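Local coordinates for protein aminoacyltransferase FemA (Staphylococcus aureus, PDB 1LRZ) that adds the second and third glycines of the pentaglycine interpeptide bridge of the cell-wall peptidoglycan, using glycyl-tRNA as donor, at residues A[155-160]-A[390-395]. Numbering follows the deposited sequence.
Sequences IRYHSV and IIEYVG
E392 OE1 is gripped by both terminal nitrogens of R156: NH1 lies 2.7 Å from OE1 in a salt bridge that uses the anti lone pair, and NH2 adds a weak bond to OE1. The same R156 NH1 donates to Y393 O at 3.0 Å, tying the guanidinium to backbone as well as side chain, and R156 NE is hydrogen-bonded to H146 O. The carboxylate is steadied further by a water that donates to E392 OE2 and lies 2.6 Å from Y157 OH, while Q114 also bonds OE2. With CG anti to the backbone N (chi1 175°), the extended E392 chain runs alongside the Y157 ring, E392 CG 3.6 Å from Y157 CE2. Strands 157-160 and 390-393, some 230 residues apart in sequence, are antiparallel neighbours inside a mixed sheet, between strands 360-365 and 112-116, consistent with the acetyltransferase-like fold of the FemABX family; H158 and I391 form a hydrogen-bonded pair, and Y393 N donates a hydrogen bond to R156 O. On the sheet face away from Y157 and E392, Y393 sets its edge against the face of H158 in a T-shaped stack, planes 70° apart, with Y393 CE1 over the H158 ring, offset toward its rim. H158 ND1 gives a weak bond to Y393 OH at 2.8 Å. Farther along, V160 CG2 touches I391 CD1 at 3.8 Å.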
ATOM      1  N   ILE A 155     -12.273  -3.559  -1.606  1.00 22.73           N
ATOM      2  CA  ILE A 155     -11.772  -4.696  -2.372  1.00 23.94           C
ATOM      3  C   ILE A 155     -11.425  -5.816  -1.387  1.00 22.20           C
ATOM      4  O   ILE A 155     -10.749  -5.580  -0.378  1.00 19.35           O
ATOM      5  CB  ILE A 155     -10.514  -4.298  -3.200  1.00 28.43           C
ATOM      6  CG1 ILE A 155      -9.974  -5.514  -3.954  1.00 30.75           C
ATOM      7  CG2 ILE A 155      -9.445  -3.732  -2.295  1.00 32.42           C
ATOM      8  CD1 ILE A 155     -11.001  -6.144  -4.895  1.00 34.42           C
ATOM      9  N   ARG A 156     -11.898  -7.027  -1.681  1.00 19.03           N
ATOM     10  CA  ARG A 156     -11.689  -8.193  -0.823  1.00 18.45           C
ATOM     11  C   ARG A 156     -10.355  -8.923  -0.980  1.00 16.52           C
ATOM     12  O   ARG A 156     -10.092  -9.873  -0.241  1.00 16.74           O
ATOM     13  CB  ARG A 156     -12.809  -9.236  -1.015  1.00 19.44           C
ATOM     14  CG  ARG A 156     -14.122  -8.982  -0.295  1.00 23.56           C
ATOM     15  CD  ARG A 156     -14.975 -10.275  -0.212  1.00 20.87           C
ATOM     16  NE  ARG A 156     -14.962 -11.023  -1.468  1.00 19.12           N
ATOM     17  CZ  ARG A 156     -14.467 -12.250  -1.604  1.00 19.75           C
ATOM     18  NH1 ARG A 156     -13.948 -12.887  -0.557  1.00 15.92           N
ATOM     19  NH2 ARG A 156     -14.467 -12.831  -2.796  1.00 13.67           N
ATOM     20  N   TYR A 157      -9.518  -8.496  -1.920  1.00 15.91           N
ATOM     21  CA  TYR A 157      -8.236  -9.166  -2.135  1.00 15.82           C
ATOM     22  C   TYR A 157      -7.036  -8.229  -2.069  1.00 16.57           C
ATOM     23  O   TYR A 157      -7.057  -7.147  -2.656  1.00 14.41           O
ATOM     24  CB  TYR A 157      -8.204  -9.863  -3.499  1.00 16.54           C
ATOM     25  CG  TYR A 157      -9.300 -10.876  -3.745  1.00 16.05           C
ATOM     26  CD1 TYR A 157     -10.604 -10.472  -4.064  1.00 15.48           C
ATOM     27  CD2 TYR A 157      -9.029 -12.241  -3.691  1.00 15.93           C
ATOM     28  CE1 TYR A 157     -11.614 -11.418  -4.326  1.00 13.76           C
ATOM     29  CE2 TYR A 157     -10.023 -13.188  -3.951  1.00 15.92           C
ATOM     30  CZ  TYR A 157     -11.308 -12.768  -4.269  1.00 16.65           C
ATOM     31  OH  TYR A 157     -12.276 -13.708  -4.548  1.00 18.94           O
ATOM     32  N   HIS A 158      -5.994  -8.663  -1.358  1.00 15.98           N
ATOM     33  CA  HIS A 158      -4.749  -7.900  -1.228  1.00 13.17           C
ATOM     34  C   HIS A 158      -3.569  -8.762  -1.684  1.00 14.17           C
ATOM     35  O   HIS A 158      -3.597  -9.982  -1.535  1.00 13.02           O
ATOM     36  CB  HIS A 158      -4.473  -7.505   0.233  1.00 11.95           C
ATOM     37  CG  HIS A 158      -5.382  -6.444   0.773  1.00 14.87           C
ATOM     38  ND1 HIS A 158      -5.383  -6.081   2.104  1.00 13.00           N
ATOM     39  CD2 HIS A 158      -6.308  -5.660   0.168  1.00 13.93           C
ATOM     40  CE1 HIS A 158      -6.272  -5.122   2.296  1.00 16.18           C
ATOM     41  NE2 HIS A 158      -6.848  -4.847   1.137  1.00 13.92           N
ATOM     42  N   SER A 159      -2.543  -8.116  -2.238  1.00 14.01           N
ATOM     43  CA  SER A 159      -1.306  -8.790  -2.644  1.00 14.56           C
ATOM     44  C   SER A 159      -0.370  -8.353  -1.516  1.00 15.56           C
ATOM     45  O   SER A 159      -0.058  -7.166  -1.395  1.00 15.82           O
ATOM     46  CB  SER A 159      -0.788  -8.250  -3.972  1.00 13.18           C
ATOM     47  OG  SER A 159       0.549  -8.688  -4.172  1.00 16.45           O
ATOM     48  N   VAL A 160       0.083  -9.303  -0.706  1.00 13.48           N
ATOM     49  CA  VAL A 160       0.888  -8.980   0.468  1.00 12.94           C
ATOM     50  C   VAL A 160       2.248  -9.667   0.536  1.00 11.65           C
ATOM     51  O   VAL A 160       2.346 -10.874   0.350  1.00 12.15           O
ATOM     52  CB  VAL A 160       0.088  -9.351   1.742  1.00 15.24           C
ATOM     53  CG1 VAL A 160       0.841  -8.908   2.999  1.00 13.76           C
ATOM     54  CG2 VAL A 160      -1.306  -8.718   1.669  1.00 12.78           C
ATOM     55  N   ILE A 390      -1.426 -13.773  -2.221  1.00 13.05           N
ATOM     56  CA  ILE A 390      -2.743 -13.131  -2.188  1.00 12.69           C
ATOM     57  C   ILE A 390      -3.511 -13.481  -0.905  1.00 15.97           C
ATOM     58  O   ILE A 390      -3.528 -14.636  -0.471  1.00 12.92           O
ATOM     59  CB  ILE A 390      -3.644 -13.566  -3.373  1.00 13.98           C
ATOM     60  CG1 ILE A 390      -2.999 -13.184  -4.717  1.00 12.28           C
ATOM     61  CG2 ILE A 390      -5.024 -12.908  -3.239  1.00 14.91           C
ATOM     62  CD1 ILE A 390      -2.757 -11.696  -4.899  1.00  9.77           C
ATOM     63  N   ILE A 391      -4.129 -12.483  -0.289  1.00 13.51           N
ATOM     64  CA  ILE A 391      -4.940 -12.753   0.886  1.00 16.47           C
ATOM     65  C   ILE A 391      -6.366 -12.334   0.539  1.00 16.43           C
ATOM     66  O   ILE A 391      -6.602 -11.199   0.119  1.00 15.27           O
ATOM     67  CB  ILE A 391      -4.475 -11.978   2.142  1.00 18.43           C
ATOM     68  CG1 ILE A 391      -3.047 -12.402   2.510  1.00 17.69           C
ATOM     69  CG2 ILE A 391      -5.446 -12.275   3.333  1.00 11.85           C
ATOM     70  CD1 ILE A 391      -2.467 -11.651   3.718  1.00 19.55           C
ATOM     71  N   GLU A 392      -7.297 -13.274   0.660  1.00 14.79           N
ATOM     72  CA  GLU A 392      -8.706 -12.995   0.396  1.00 14.41           C
ATOM     73  C   GLU A 392      -9.378 -12.856   1.751  1.00 14.75           C
ATOM     74  O   GLU A 392      -9.234 -13.741   2.607  1.00 16.62           O
ATOM     75  CB  GLU A 392      -9.359 -14.143  -0.383  1.00 13.74           C
ATOM     76  CG  GLU A 392     -10.875 -13.954  -0.577  1.00 16.86           C
ATOM     77  CD  GLU A 392     -11.520 -15.113  -1.332  1.00 22.00           C
ATOM     78  OE1 GLU A 392     -12.762 -15.084  -1.545  1.00 18.63           O
ATOM     79  OE2 GLU A 392     -10.786 -16.053  -1.720  1.00 18.96           O
ATOM     80  N   TYR A 393     -10.106 -11.758   1.947  1.00 13.51           N
ATOM     81  CA  TYR A 393     -10.779 -11.514   3.213  1.00 15.16           C
ATOM     82  C   TYR A 393     -12.232 -12.000   3.203  1.00 16.87           C
ATOM     83  O   TYR A 393     -12.797 -12.274   2.146  1.00 14.74           O
ATOM     84  CB  TYR A 393     -10.707 -10.024   3.564  1.00 15.57           C
ATOM     85  CG  TYR A 393      -9.283  -9.521   3.642  1.00 16.81           C
ATOM     86  CD1 TYR A 393      -8.705  -8.849   2.565  1.00 18.26           C
ATOM     87  CD2 TYR A 393      -8.486  -9.789   4.758  1.00 15.06           C
ATOM     88  CE1 TYR A 393      -7.375  -8.455   2.580  1.00 20.99           C
ATOM     89  CE2 TYR A 393      -7.140  -9.404   4.789  1.00 18.89           C
ATOM     90  CZ  TYR A 393      -6.590  -8.734   3.692  1.00 19.33           C
ATOM     91  OH  TYR A 393      -5.275  -8.325   3.705  1.00 17.47           O
ATOM     92  N   VAL A 394     -12.835 -12.113   4.383  1.00 15.83           N
ATOM     93  CA  VAL A 394     -14.205 -12.605   4.484  1.00 15.36           C
ATOM     94  C   VAL A 394     -15.238 -11.776   3.735  1.00 17.30           C
ATOM     95  O   VAL A 394     -16.219 -12.323   3.234  1.00 18.92           O
ATOM     96  CB  VAL A 394     -14.649 -12.740   5.958  1.00 14.96           C
ATOM     97  CG1 VAL A 394     -13.844 -13.862   6.630  1.00 19.20           C
ATOM     98  CG2 VAL A 394     -14.444 -11.425   6.698  1.00 15.56           C
ATOM     99  N   GLY A 395     -15.026 -10.467   3.646  1.00 17.59           N
ATOM    100  CA  GLY A 395     -15.981  -9.636   2.931  1.00 17.71           C
ATOM    101  C   GLY A 395     -16.883  -8.780   3.807  1.00 20.03           C
ATOM    102  O   GLY A 395     -16.536  -8.431   4.945  1.00 20.16           O
TER
HETATM  103  O   HOH W   1     -11.217 -16.070  -4.443  1.00 22.30           O